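Long-range contacts in aminofutalosine deaminase (Helicobacter pylori, PDB 7LKK), which deaminates aminofutalosine in the menaquinone pathway, and probably adenosine as well, as a metal-dependent hydrolase of the amidohydrolase family: residues A74-H79 and V130-A135; H270-H275 and F295-P300; C299-R304 and S331-L336; G308-L313 and L347-P352; V323-D328 and D340-F345. One frame throughout, in Å; residues are numbered along the deposited sequence.

Interaction 1. Residues A74-H79 and V130-A135. With FE (Fe (III) ion), chain E.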
# COMPACT_ATOMS: atom_id res chain seq x y z
N ALA A 74 -20.70 -1.13 -8.97
CA ALA A 74 -19.51 -0.57 -9.59
C ALA A 74 -19.00 0.61 -8.77
O ALA A 74 -19.77 1.34 -8.14
CB ALA A 74 -19.81 -0.13 -11.02
N PHE A 75 -17.68 0.78 -8.77
CA PHE A 75 -17.07 1.82 -7.96
C PHE A 75 -17.30 3.20 -8.57
O PHE A 75 -17.59 3.34 -9.77
CB PHE A 75 -15.57 1.58 -7.81
CG PHE A 75 -15.23 0.40 -6.96
CD1 PHE A 75 -15.85 0.20 -5.73
CD2 PHE A 75 -14.28 -0.51 -7.38
CE1 PHE A 75 -15.53 -0.89 -4.95
CE2 PHE A 75 -13.95 -1.61 -6.60
CZ PHE A 75 -14.58 -1.80 -5.38
N ILE A 76 -17.18 4.22 -7.73
CA ILE A 76 -17.15 5.61 -8.16
C ILE A 76 -15.81 6.18 -7.74
O ILE A 76 -15.44 6.12 -6.56
CB ILE A 76 -18.31 6.43 -7.57
CG1 ILE A 76 -19.65 5.98 -8.16
CG2 ILE A 76 -18.09 7.91 -7.82
CD1 ILE A 76 -20.34 4.89 -7.37
N ASN A 77 -15.06 6.72 -8.71
CA ASN A 77 -13.78 7.37 -8.46
C ASN A 77 -14.01 8.87 -8.65
O ASN A 77 -13.98 9.36 -9.78
CB ASN A 77 -12.69 6.83 -9.39
CG ASN A 77 -11.30 7.32 -9.02
OD1 ASN A 77 -11.12 7.99 -8.00
ND2 ASN A 77 -10.32 7.00 -9.85
N ALA A 78 -14.24 9.58 -7.55
CA ALA A 78 -14.80 10.92 -7.60
C ALA A 78 -13.80 12.01 -7.93
O ALA A 78 -14.21 13.17 -8.07
CB ALA A 78 -15.48 11.25 -6.26
N HIS A 79 -12.51 11.70 -8.04
CA HIS A 79 -11.50 12.73 -8.26
C HIS A 79 -10.29 12.12 -8.95
O HIS A 79 -9.52 11.38 -8.31
CB HIS A 79 -11.09 13.38 -6.93
CG HIS A 79 -10.19 14.57 -7.09
ND1 HIS A 79 -10.67 15.83 -7.37
CD2 HIS A 79 -8.85 14.68 -7.01
CE1 HIS A 79 -9.65 16.67 -7.45
NE2 HIS A 79 -8.54 16.00 -7.23
N VAL A 130 -14.36 0.24 -11.56
CA VAL A 130 -14.87 1.61 -11.52
C VAL A 130 -15.83 1.82 -12.68
O VAL A 130 -15.49 1.56 -13.84
CB VAL A 130 -13.71 2.62 -11.58
CG1 VAL A 130 -14.25 4.04 -11.62
CG2 VAL A 130 -12.78 2.43 -10.39
N GLY A 131 -17.04 2.28 -12.36
CA GLY A 131 -18.05 2.55 -13.37
C GLY A 131 -18.29 4.03 -13.62
O GLY A 131 -18.80 4.41 -14.67
N SER A 132 -17.92 4.87 -12.65
CA SER A 132 -18.17 6.30 -12.72
C SER A 132 -16.94 7.05 -12.24
O SER A 132 -16.27 6.62 -11.29
CB SER A 132 -19.39 6.71 -11.87
OG SER A 132 -20.52 5.90 -12.17
N VAL A 133 -16.63 8.17 -12.89
CA VAL A 133 -15.43 8.94 -12.59
C VAL A 133 -15.79 10.42 -12.47
O VAL A 133 -16.59 10.94 -13.25
CB VAL A 133 -14.33 8.74 -13.65
CG1 VAL A 133 -13.75 7.33 -13.55
CG2 VAL A 133 -14.87 9.01 -15.05
N GLY A 134 -15.21 11.08 -11.48
CA GLY A 134 -15.17 12.53 -11.42
C GLY A 134 -13.85 13.02 -11.98
O GLY A 134 -12.82 12.95 -11.31
N ALA A 135 -13.87 13.49 -13.23
CA ALA A 135 -12.65 13.83 -13.95
C ALA A 135 -12.40 15.34 -13.89
O ALA A 135 -13.19 16.12 -14.43
CB ALA A 135 -12.74 13.36 -15.40
FE FE E . -6.65 16.70 -7.70
O HOH W 1 -20.23 3.36 -10.99
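The imidazole of His79 binds the iron through NE2 at 2.1 Å, and the rings of two further iron ligands, His81 and His221, meet it at steep plane angles. The Phe75 ring leads away from the strand pair onto Leu338 and Leu339 of helix 338-348, so its closest touch on the partner strand is through CB, 3.9 Å from Val130 CG2. The Asn77 amide stands on the same face as Phe75, CG anti to the backbone N (chi1 -171°); its ND2 is spent on Gln125 and Thr327, while its CB lies against Val130 CG1. The strands run parallel. Phe75 O accepts both Gly131 N at 2.9 Å and Ser132 N at 3.3 Å, a double grip that marks a beta bulge. A water donating to Phe75 O also joins Ser132 OG, which is hydrogen-bonded to Asn376 and Asn152 and sits on the face of Ile76. Past the bulge Asn77 N reaches Ser132 O almost straight (171°), and Gly134 N meets a lone pair of Asn77 O at 2.7 Å. Two adjacent parallel strands with iron bound where the first ends, at the start of a His-x-His pair, are the hallmark of the amidohydrolase TIM barrel.

Interaction 2. Residues H270-H275 and F295-P300. With EDO (1,2-ethanediol), chain H.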
# COMPACT_ATOMS: atom_id res chain seq x y z
N HIS A 270 -23.52 22.43 -3.81
CA HIS A 270 -23.10 21.03 -3.84
C HIS A 270 -21.64 21.03 -4.29
O HIS A 270 -21.34 21.03 -5.49
CB HIS A 270 -24.00 20.22 -4.78
CG HIS A 270 -23.65 18.77 -4.86
ND1 HIS A 270 -24.58 17.77 -4.67
CD2 HIS A 270 -22.48 18.14 -5.12
CE1 HIS A 270 -24.00 16.59 -4.81
NE2 HIS A 270 -22.73 16.78 -5.08
N THR A 271 -20.72 21.02 -3.33
CA THR A 271 -19.30 21.19 -3.61
C THR A 271 -18.49 20.05 -3.00
O THR A 271 -18.65 19.74 -1.82
CB THR A 271 -18.78 22.53 -3.09
OG1 THR A 271 -19.49 23.60 -3.73
CG2 THR A 271 -17.30 22.69 -3.37
N LEU A 272 -17.62 19.45 -3.81
CA LEU A 272 -16.66 18.46 -3.33
C LEU A 272 -15.41 19.17 -2.83
O LEU A 272 -14.83 19.99 -3.54
CB LEU A 272 -16.29 17.48 -4.44
CG LEU A 272 -17.24 16.34 -4.81
CD1 LEU A 272 -18.54 16.86 -5.42
CD2 LEU A 272 -16.56 15.38 -5.78
N PHE A 273 -15.01 18.85 -1.60
CA PHE A 273 -13.78 19.37 -1.00
C PHE A 273 -12.77 18.24 -0.93
O PHE A 273 -13.02 17.24 -0.24
CB PHE A 273 -14.05 19.96 0.38
CG PHE A 273 -14.65 21.33 0.36
CD1 PHE A 273 -16.01 21.50 0.15
CD2 PHE A 273 -13.86 22.45 0.54
CE1 PHE A 273 -16.57 22.76 0.13
CE2 PHE A 273 -14.41 23.72 0.51
CZ PHE A 273 -15.77 23.87 0.31
N VAL A 274 -11.65 18.38 -1.64
CA VAL A 274 -10.67 17.32 -1.80
C VAL A 274 -9.50 17.55 -0.86
O VAL A 274 -9.07 18.70 -0.65
CB VAL A 274 -10.19 17.24 -3.27
CG1 VAL A 274 -9.27 16.05 -3.47
CG2 VAL A 274 -11.39 17.16 -4.21
N HIS A 275 -8.99 16.46 -0.28
CA HIS A 275 -7.80 16.39 0.58
C HIS A 275 -8.12 16.78 2.02
O HIS A 275 -8.46 15.91 2.83
CB HIS A 275 -6.66 17.24 -0.00
CG HIS A 275 -6.27 16.85 -1.39
ND1 HIS A 275 -5.89 15.57 -1.72
CD2 HIS A 275 -6.23 17.56 -2.54
CE1 HIS A 275 -5.62 15.51 -3.02
NE2 HIS A 275 -5.81 16.71 -3.54
N PHE A 295 -18.99 17.48 0.31
CA PHE A 295 -18.56 16.09 0.18
C PHE A 295 -17.04 16.05 0.26
O PHE A 295 -16.35 16.51 -0.66
CB PHE A 295 -19.05 15.49 -1.14
CG PHE A 295 -20.54 15.32 -1.20
CD1 PHE A 295 -21.14 14.16 -0.72
CD2 PHE A 295 -21.34 16.31 -1.74
CE1 PHE A 295 -22.51 14.01 -0.78
CE2 PHE A 295 -22.71 16.16 -1.80
CZ PHE A 295 -23.30 15.01 -1.32
N LEU A 296 -16.51 15.50 1.35
CA LEU A 296 -15.07 15.37 1.52
C LEU A 296 -14.54 14.22 0.68
O LEU A 296 -15.06 13.10 0.75
CB LEU A 296 -14.72 15.16 2.99
CG LEU A 296 -15.08 16.29 3.96
CD1 LEU A 296 -14.42 16.06 5.30
CD2 LEU A 296 -14.69 17.64 3.39
N ILE A 297 -13.50 14.49 -0.11
CA ILE A 297 -12.83 13.49 -0.92
C ILE A 297 -11.42 13.32 -0.39
O ILE A 297 -10.71 14.30 -0.17
CB ILE A 297 -12.81 13.88 -2.41
CG1 ILE A 297 -14.18 14.42 -2.85
CG2 ILE A 297 -12.38 12.70 -3.27
CD1 ILE A 297 -15.29 13.39 -2.84
N THR A 298 -11.01 12.07 -0.17
CA THR A 298 -9.70 11.77 0.37
C THR A 298 -8.89 10.95 -0.62
O THR A 298 -9.42 10.03 -1.26
CB THR A 298 -9.80 11.06 1.73
OG1 THR A 298 -8.50 10.94 2.31
CG2 THR A 298 -10.44 9.67 1.58
N CYS A 299 -7.61 11.29 -0.77
CA CYS A 299 -6.70 10.62 -1.70
C CYS A 299 -5.48 10.18 -0.91
O CYS A 299 -4.49 10.92 -0.81
CB CYS A 299 -6.33 11.55 -2.86
SG CYS A 299 -7.74 12.28 -3.72
N PRO A 300 -5.50 8.97 -0.35
CA PRO A 300 -4.42 8.57 0.58
C PRO A 300 -3.03 8.55 -0.03
O PRO A 300 -2.07 9.00 0.62
CB PRO A 300 -4.86 7.18 1.06
CG PRO A 300 -5.92 6.73 0.12
CD PRO A 300 -6.58 7.97 -0.41
C1 EDO H . -24.42 24.99 -6.71
O1 EDO H . -23.80 23.73 -6.44
C2 EDO H . -25.49 24.81 -7.78
O2 EDO H . -24.86 24.56 -9.04
O HOH W 2 -7.45 13.48 2.01
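Strands 269-275 and 294-298 are the two parallel strands of a beta-alpha-beta unit of the barrel, joined through helix 281-291. Their ladder runs Phe295 N to Thr271 O, Phe273 N to Phe295 O, Ile297 N to Phe273 O and His275 N to Ile297 O, the last nearly along the C=O axis. At the start of the ladder Phe295 CE2 lies over one face of the His270 imidazole, 3.3 Å from CE1, with the planes inclined at 31°; NE2 of that histidine is held by Ala371 O. On the same sheet face Leu272 CD2 meets Ile297 CD1 at 3.8 Å, and Val274 CG2 approaches Ile297 CB at 4.0 Å, while Phe273 CB packs on Leu296 CD2 on the reverse. At the far end the backbone of His275 turns sharply (phi 82°), and its ring settles with Val274 CG1 over the centre of one face and Cys299 SG 3.9 Å from CE1. His275 ND1 is weakly bonded to Asn303 OD1, and NE2 is hydrogen-bonded to O8 of the bound methylthio-coformycin. A histidine set at the C-terminal end of a barrel strand, gripping the inhibitor's hydroxyl beside the metal, is consistent with the active site of an amidohydrolase deaminase.

Interaction 3. Residues C299-R304 and S331-L336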
# COMPACT_ATOMS: atom_id res chain seq x y z
N CYS A 299 -7.61 11.29 -0.77
CA CYS A 299 -6.70 10.62 -1.70
C CYS A 299 -5.48 10.18 -0.91
O CYS A 299 -4.49 10.92 -0.81
CB CYS A 299 -6.33 11.55 -2.86
SG CYS A 299 -7.74 12.28 -3.72
N PRO A 300 -5.50 8.97 -0.35
CA PRO A 300 -4.42 8.57 0.58
C PRO A 300 -3.03 8.55 -0.03
O PRO A 300 -2.07 9.00 0.62
CB PRO A 300 -4.86 7.18 1.06
CG PRO A 300 -5.92 6.73 0.12
CD PRO A 300 -6.58 7.97 -0.41
N PHE A 301 -2.86 8.00 -1.24
CA PHE A 301 -1.52 7.90 -1.80
C PHE A 301 -0.97 9.26 -2.19
O PHE A 301 0.20 9.57 -1.93
CB PHE A 301 -1.51 6.94 -2.99
CG PHE A 301 -0.20 6.22 -3.18
CD1 PHE A 301 0.83 6.81 -3.90
CD2 PHE A 301 -0.01 4.96 -2.64
CE1 PHE A 301 2.03 6.15 -4.07
CE2 PHE A 301 1.20 4.30 -2.81
CZ PHE A 301 2.22 4.89 -3.52
N SER A 302 -1.81 10.10 -2.81
CA SER A 302 -1.38 11.46 -3.14
C SER A 302 -1.00 12.24 -1.89
O SER A 302 0.01 12.95 -1.88
CB SER A 302 -2.49 12.17 -3.91
OG SER A 302 -2.21 13.56 -4.04
N ASN A 303 -1.80 12.12 -0.82
CA ASN A 303 -1.49 12.81 0.42
C ASN A 303 -0.14 12.38 0.98
O ASN A 303 0.61 13.20 1.53
CB ASN A 303 -2.58 12.56 1.46
CG ASN A 303 -3.90 13.22 1.10
OD1 ASN A 303 -3.98 14.05 0.20
ND2 ASN A 303 -4.95 12.84 1.82
N ARG A 304 0.18 11.09 0.87
CA ARG A 304 1.47 10.60 1.37
C ARG A 304 2.63 11.11 0.53
O ARG A 304 3.70 11.40 1.06
CB ARG A 304 1.47 9.07 1.40
CG ARG A 304 2.71 8.47 2.06
CD ARG A 304 2.80 8.87 3.52
NE ARG A 304 4.05 8.44 4.15
CZ ARG A 304 5.06 9.25 4.45
NH1 ARG A 304 4.97 10.54 4.18
NH2 ARG A 304 6.15 8.76 5.02
N SER A 331 -0.27 12.14 -11.73
CA SER A 331 0.60 13.23 -11.30
C SER A 331 0.96 13.13 -9.83
O SER A 331 1.93 13.76 -9.39
CB SER A 331 -0.07 14.58 -11.59
OG SER A 331 -1.47 14.50 -11.37
N SER A 332 0.20 12.36 -9.04
CA SER A 332 0.46 12.21 -7.62
C SER A 332 0.07 10.81 -7.14
O SER A 332 -0.47 10.64 -6.05
CB SER A 332 -0.27 13.27 -6.80
OG SER A 332 -1.64 13.34 -7.16
N ASN A 333 0.36 9.80 -7.96
CA ASN A 333 0.04 8.42 -7.62
C ASN A 333 0.83 7.51 -8.55
O ASN A 333 1.36 7.95 -9.58
CB ASN A 333 -1.46 8.14 -7.72
CG ASN A 333 -1.94 7.08 -6.74
OD1 ASN A 333 -1.22 6.12 -6.44
ND2 ASN A 333 -3.16 7.25 -6.24
N ILE A 334 0.91 6.23 -8.18
CA ILE A 334 1.56 5.23 -9.01
C ILE A 334 0.56 4.31 -9.70
O ILE A 334 0.95 3.58 -10.62
CB ILE A 334 2.57 4.38 -8.20
CG1 ILE A 334 1.85 3.61 -7.10
CG2 ILE A 334 3.67 5.26 -7.63
CD1 ILE A 334 2.75 2.65 -6.33
N SER A 335 -0.71 4.33 -9.29
CA SER A 335 -1.72 3.46 -9.88
C SER A 335 -3.06 4.17 -9.86
O SER A 335 -3.37 4.93 -8.93
CB SER A 335 -1.81 2.13 -9.13
OG SER A 335 -2.96 1.41 -9.53
N LEU A 336 -3.86 3.92 -10.89
CA LEU A 336 -5.22 4.43 -10.96
C LEU A 336 -6.26 3.35 -10.66
O LEU A 336 -7.46 3.60 -10.78
CB LEU A 336 -5.50 5.05 -12.33
CG LEU A 336 -4.77 6.37 -12.62
CD1 LEU A 336 -5.42 7.09 -13.79
CD2 LEU A 336 -4.75 7.26 -11.39
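Phe301 crosses Asn333 at about a right angle, its CB, CG and CD1 against the carboxamide, with ring and amide planes only 8° apart. Asn333 OD1 comes within 3.3 Å of Phe301 CD1, while Asn333 ND2 lies 3.7 Å from Phe301 CB. Farther out, the ring tip meets Ile334: Phe301 CZ is 3.6 Å from Ile334 CD1. Ile334 reaches it with CG1 in the crowded position between backbone N and carbonyl carbon (chi1 63°).

The amide is fixed at both ends. OD1 accepts Ile334 N at 2.8 Å on a lone pair and, weakly, Ser335 N, while ND2 is hydrogen-bonded to Glu341 OE1 and Thr327 O. The ring therefore lies against a group whose rotation is pinned. Beside it, Ser302 CA makes a bent C-H...O contact with Ser332 O, 3.2 Å away. The hydroxyl oxygens, Ser302 OG and Ser332 OG, lie 3.2 Å apart. Ser302 OG is anti to its backbone N (chi1 170°) and bonds Asp328 OD2; Ser332 OG bonds the same oxygen weakly. Two serines, one from each segment, thus form a second shell to an iron ligand, probably helping to position it and to favour its charged form.

Helix 300-305 starts with Cys299 as N-cap directly after strand 294-298, and the 331-336 loop runs from strand 323-325 towards helix 338-348. Phe301 leans on Ala344 of that helix and on Leu407 of the second subunit, and Ile334 packs on Arg343 of the second subunit. Leu336 reaches helix 115-127, so the pair is wedged between barrel strands, outer helices and the dimer partner.

Interaction 4. Residues G308-L313 and L347-P352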
# COMPACT_ATOMS: atom_id res chain seq x y z
N GLY A 308 2.62 14.51 2.89
CA GLY A 308 3.01 13.44 3.79
C GLY A 308 2.11 13.25 4.99
O GLY A 308 2.43 12.43 5.86
N LYS A 309 1.01 13.99 5.08
CA LYS A 309 0.08 13.89 6.20
C LYS A 309 -1.24 13.30 5.72
O LYS A 309 -1.77 13.72 4.69
CB LYS A 309 -0.16 15.25 6.85
CG LYS A 309 -1.35 15.28 7.81
CD LYS A 309 -1.72 16.69 8.23
CE LYS A 309 -2.52 16.70 9.52
NZ LYS A 309 -2.90 15.33 9.98
N ALA A 310 -1.75 12.32 6.45
CA ALA A 310 -3.02 11.68 6.12
C ALA A 310 -4.19 12.46 6.72
O ALA A 310 -4.05 13.16 7.73
CB ALA A 310 -3.05 10.24 6.63
N LEU A 311 -5.34 12.35 6.07
CA LEU A 311 -6.57 12.93 6.60
C LEU A 311 -6.93 12.27 7.93
O LEU A 311 -6.97 11.04 8.03
CB LEU A 311 -7.71 12.78 5.60
CG LEU A 311 -9.08 13.34 5.98
CD1 LEU A 311 -8.99 14.83 6.25
CD2 LEU A 311 -10.10 13.06 4.89
N ASP A 312 -7.21 13.09 8.94
CA ASP A 312 -7.61 12.59 10.25
C ASP A 312 -9.07 12.18 10.18
O ASP A 312 -9.97 13.02 10.21
CB ASP A 312 -7.37 13.65 11.32
CG ASP A 312 -7.43 13.08 12.73
OD1 ASP A 312 -8.44 12.44 13.08
OD2 ASP A 312 -6.46 13.28 13.49
N LEU A 313 -9.32 10.87 10.10
CA LEU A 313 -10.69 10.38 9.96
C LEU A 313 -11.51 10.63 11.22
O LEU A 313 -12.72 10.85 11.13
CB LEU A 313 -10.68 8.89 9.62
CG LEU A 313 -10.15 8.52 8.24
CD1 LEU A 313 -10.20 7.02 8.03
CD2 LEU A 313 -10.94 9.24 7.15
N LEU A 347 -3.87 1.10 4.82
CA LEU A 347 -2.55 1.24 5.43
C LEU A 347 -2.31 2.62 6.02
O LEU A 347 -1.43 2.77 6.87
CB LEU A 347 -1.47 0.95 4.39
CG LEU A 347 -1.42 -0.48 3.84
CD1 LEU A 347 -0.49 -0.55 2.64
CD2 LEU A 347 -0.98 -1.45 4.93
N SER A 348 -3.09 3.63 5.62
CA SER A 348 -2.83 5.01 5.97
C SER A 348 -3.56 5.47 7.23
O SER A 348 -3.36 6.61 7.66
CB SER A 348 -3.22 5.93 4.81
OG SER A 348 -2.51 5.59 3.63
N HIS A 349 -4.39 4.62 7.84
CA HIS A 349 -5.16 5.01 9.01
C HIS A 349 -5.14 3.88 10.04
O HIS A 349 -5.24 2.71 9.68
CB HIS A 349 -6.60 5.37 8.63
CG HIS A 349 -6.69 6.39 7.54
ND1 HIS A 349 -6.73 7.74 7.79
CD2 HIS A 349 -6.74 6.25 6.19
CE1 HIS A 349 -6.81 8.40 6.65
NE2 HIS A 349 -6.81 7.52 5.66
N ASN A 350 -5.02 4.26 11.31
CA ASN A 350 -4.85 3.30 12.39
C ASN A 350 -6.17 2.89 13.05
O ASN A 350 -6.15 2.25 14.10
CB ASN A 350 -3.89 3.86 13.45
CG ASN A 350 -4.50 5.00 14.25
OD1 ASN A 350 -5.46 5.64 13.82
ND2 ASN A 350 -3.94 5.26 15.43
N MET A 351 -7.29 3.25 12.44
CA MET A 351 -8.60 2.80 12.91
C MET A 351 -8.67 1.27 12.86
O MET A 351 -8.02 0.64 12.03
CB MET A 351 -9.69 3.41 12.04
CG MET A 351 -11.11 3.10 12.46
SD MET A 351 -12.30 3.82 11.33
CE MET A 351 -11.99 5.56 11.58
N PRO A 352 -9.43 0.64 13.79
CA PRO A 352 -9.68 -0.80 13.70
C PRO A 352 -10.02 -1.26 12.28
O PRO A 352 -10.91 -0.69 11.64
CB PRO A 352 -10.85 -1.01 14.66
CG PRO A 352 -10.59 0.00 15.74
CD PRO A 352 -9.93 1.19 15.07
O HOH W 3 -7.21 8.78 10.18
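His349 follows helix 338-348, in the outer layer of the TIM barrel, with CG anti to the carbonyl carbon (chi1 -53°), and its ring enters the bend of the loop that leads into helix 313-318. CB passes 4.0 Å from Leu313 CD1. That methyl lies over one face of the imidazole, nearest CG and ND1, 3.7 Å from the centroid and 18° off the normal, a CH-pi contact. The two side chains cross at about a right angle. Leu313 CG lies over the same face, close to ND1. At the ring edge ND1 meets a water in the plane at 2.7 Å; the same water accepts Leu313 N at 3.0 Å, so a single water ties the imidazole to the first residue of the helix. The N-cap of that helix, Asp312, holds Arg315 N with its OD1. At the tip, CE1 comes edge-on to Leu311 O at 3.0 Å, a close approach of a ring carbon that may be eased by the polarity of its C-H. Ala310 fills the flank: its CB rests 3.8 Å from Ser348 O and slightly farther from CE1. Leu356 of helix 353-364 touches both Leu313 and His349, and Arg304 of the second subunit is hydrogen-bonded to Met351 O. Met351 runs extended until chi3 (-65°) bends the thioether, which brings its CE 4.1 Å from Leu313 CB.

Interaction 5. Residues V323-D328 and D340-F345. With MCF ((8R)-3-(5-S-methyl-5-thio-beta-D-ribofuranosyl)-3,6,7,8-tetrahydroimidazo[4,5-d][1,3]diazepin-8-ol), chain J.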
# COMPACT_ATOMS: atom_id res chain seq x y z
N VAL A 323 -16.40 10.54 4.10
CA VAL A 323 -15.40 10.67 3.04
C VAL A 323 -15.72 9.71 1.90
O VAL A 323 -16.31 8.64 2.09
CB VAL A 323 -13.97 10.42 3.56
CG1 VAL A 323 -13.61 11.43 4.64
CG2 VAL A 323 -13.83 8.99 4.08
N SER A 324 -15.34 10.14 0.70
CA SER A 324 -15.20 9.27 -0.46
C SER A 324 -13.72 9.15 -0.80
O SER A 324 -12.95 10.10 -0.65
CB SER A 324 -15.98 9.81 -1.67
OG SER A 324 -17.31 10.13 -1.32
N VAL A 325 -13.32 7.97 -1.27
CA VAL A 325 -11.92 7.66 -1.55
C VAL A 325 -11.69 7.71 -3.05
O VAL A 325 -12.42 7.08 -3.82
CB VAL A 325 -11.53 6.28 -0.98
CG1 VAL A 325 -10.05 6.01 -1.22
CG2 VAL A 325 -11.86 6.21 0.50
N ALA A 326 -10.67 8.47 -3.47
CA ALA A 326 -10.36 8.66 -4.88
C ALA A 326 -8.86 8.50 -5.11
O ALA A 326 -8.05 8.65 -4.20
CB ALA A 326 -10.82 10.04 -5.37
N THR A 327 -8.52 8.20 -6.36
CA THR A 327 -7.14 7.90 -6.74
C THR A 327 -6.30 9.14 -7.00
O THR A 327 -5.07 9.05 -6.99
CB THR A 327 -7.10 7.03 -7.99
OG1 THR A 327 -7.73 7.73 -9.08
CG2 THR A 327 -7.83 5.72 -7.76
N ASP A 328 -6.94 10.29 -7.25
CA ASP A 328 -6.27 11.45 -7.84
C ASP A 328 -5.72 11.04 -9.20
O ASP A 328 -6.18 10.05 -9.79
CB ASP A 328 -5.16 11.98 -6.93
CG ASP A 328 -5.18 13.50 -6.80
OD1 ASP A 328 -5.84 14.15 -7.63
OD2 ASP A 328 -4.53 14.03 -5.88
N ASP A 340 -6.26 -0.58 -5.57
CA ASP A 340 -4.96 -0.23 -5.01
C ASP A 340 -5.08 0.95 -4.05
O ASP A 340 -4.47 0.96 -2.98
CB ASP A 340 -3.97 0.10 -6.13
CG ASP A 340 -3.53 -1.13 -6.90
OD1 ASP A 340 -3.87 -2.25 -6.49
OD2 ASP A 340 -2.83 -0.96 -7.92
N GLU A 341 -5.88 1.96 -4.42
CA GLU A 341 -6.07 3.12 -3.56
C GLU A 341 -6.74 2.74 -2.25
O GLU A 341 -6.41 3.28 -1.19
CB GLU A 341 -6.89 4.18 -4.29
CG GLU A 341 -6.79 5.57 -3.68
CD GLU A 341 -5.41 6.18 -3.85
OE1 GLU A 341 -4.72 5.81 -4.82
OE2 GLU A 341 -5.03 7.03 -3.02
N LEU A 342 -7.70 1.81 -2.30
CA LEU A 342 -8.39 1.39 -1.09
C LEU A 342 -7.45 0.64 -0.15
O LEU A 342 -7.53 0.80 1.07
CB LEU A 342 -9.60 0.53 -1.45
CG LEU A 342 -10.70 1.29 -2.20
CD1 LEU A 342 -11.82 0.35 -2.62
CD2 LEU A 342 -11.23 2.44 -1.35
N ARG A 343 -6.55 -0.18 -0.70
CA ARG A 343 -5.56 -0.85 0.15
C ARG A 343 -4.58 0.15 0.75
O ARG A 343 -4.18 0.01 1.91
CB ARG A 343 -4.82 -1.92 -0.65
CG ARG A 343 -5.64 -3.19 -0.86
CD ARG A 343 -4.83 -4.25 -1.59
NE ARG A 343 -4.72 -3.98 -3.02
CZ ARG A 343 -5.61 -4.37 -3.92
NH1 ARG A 343 -6.70 -5.04 -3.55
NH2 ARG A 343 -5.43 -4.08 -5.20
N ALA A 344 -4.19 1.17 -0.02
CA ALA A 344 -3.38 2.24 0.55
C ALA A 344 -4.13 2.95 1.66
O ALA A 344 -3.55 3.31 2.69
CB ALA A 344 -2.96 3.23 -0.54
N PHE A 345 -5.44 3.14 1.47
CA PHE A 345 -6.29 3.75 2.48
C PHE A 345 -6.27 2.93 3.77
O PHE A 345 -6.17 3.50 4.87
CB PHE A 345 -7.71 3.87 1.93
CG PHE A 345 -8.69 4.54 2.85
CD1 PHE A 345 -8.70 5.92 3.00
CD2 PHE A 345 -9.64 3.79 3.53
CE1 PHE A 345 -9.62 6.53 3.84
CE2 PHE A 345 -10.56 4.40 4.37
CZ PHE A 345 -10.55 5.77 4.52
O8 MCF J . -5.11 17.28 -6.63
C8 MCF J . -3.80 16.92 -6.99
C7 MCF J . -2.75 17.56 -6.09
N6 MCF J . -3.19 18.86 -5.63
C5 MCF J . -3.69 19.82 -6.58
N4 MCF J . -3.82 19.61 -8.02
C10 MCF J . -3.50 18.49 -8.94
C9 MCF J . -3.50 17.19 -8.48
N1 MCF J . -3.18 16.40 -9.50
C2 MCF J . -3.00 17.15 -10.59
N3 MCF J . -3.21 18.42 -10.24
C1S MCF J . -3.08 19.56 -11.21
C2S MCF J . -4.20 20.62 -11.08
O2S MCF J . -5.30 20.24 -11.79
O4S MCF J . -2.00 20.21 -10.98
C4S MCF J . -2.27 21.71 -11.51
C3S MCF J . -3.55 21.84 -11.71
O3S MCF J . -3.82 21.86 -13.19
C5S MCF J . -1.78 22.71 -10.47
S5S MCF J . -1.24 24.23 -11.30
C6S MCF J . -1.21 25.59 -10.09
O HOH W 4 -4.26 9.31 -3.99
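Val325, Glu341 and Phe345 bury the most surface where the barrel strand 323-325 and the residues after it meet helix 338-348. Val325 divides its methyls: CG2 sits above the centre of the Phe345 ring, 4.0 Å from the centroid and 11° off the normal, a CH-pi contact, while CG1 touches Leu342 CD2 at 3.8 Å. Phe345 CG is anti to its backbone N, which swings the ring towards the strand, and Pro300 and residues of helix 353-364 also touch it. Glu341 leaves the helix anti to N and then bends at chi2 (68°), so that CG lies 3.4 Å from Ala326 O and the carboxylate runs alongside Thr327, OE1 3.7 Å from its CA. Thr327 CG2 returns the contact against Glu341 CB. One water donates to Glu341 OE2 at 2.6 Å and weakly to Thr327 O. OE2 also accepts Phe301 N, and OE1 accepts Asn333 ND2. Asp328, which follows Thr327, binds the iron and brings OD2 to 3.2 Å from C8 of the inhibitor. Three donors around a buried carboxylate suggest that Glu341 is ionised; through the water, and through Asn333, which also bonds Thr327 O, it is linked to the backbone before the metal ligand.

All five contacts are buried, interaction 1 the most central and interaction 4 the most peripheral. Interactions 1 and 2 are barrel-wall contacts, strand beside parallel strand, dominated by backbone hydrogen bonds. Interaction 5 instead sets a strand against helix 338-348 with methyl-on-ring packing. It is tied to interaction 1 by Asn77 and Thr327, and to interaction 2 by pairing of strands 294-298 and 323-325. Interaction 3 shares Cys299 and Pro300 with interaction 2 and meets interaction 5 through Asn333 and Glu341. His79 and Asp328 bind the iron, His275 bonds the inhibitor, and the serines form a second shell. Interaction 4 uses the same helix as interaction 5, distant from the metal; like interactions 3 and 5, it touches the second subunit.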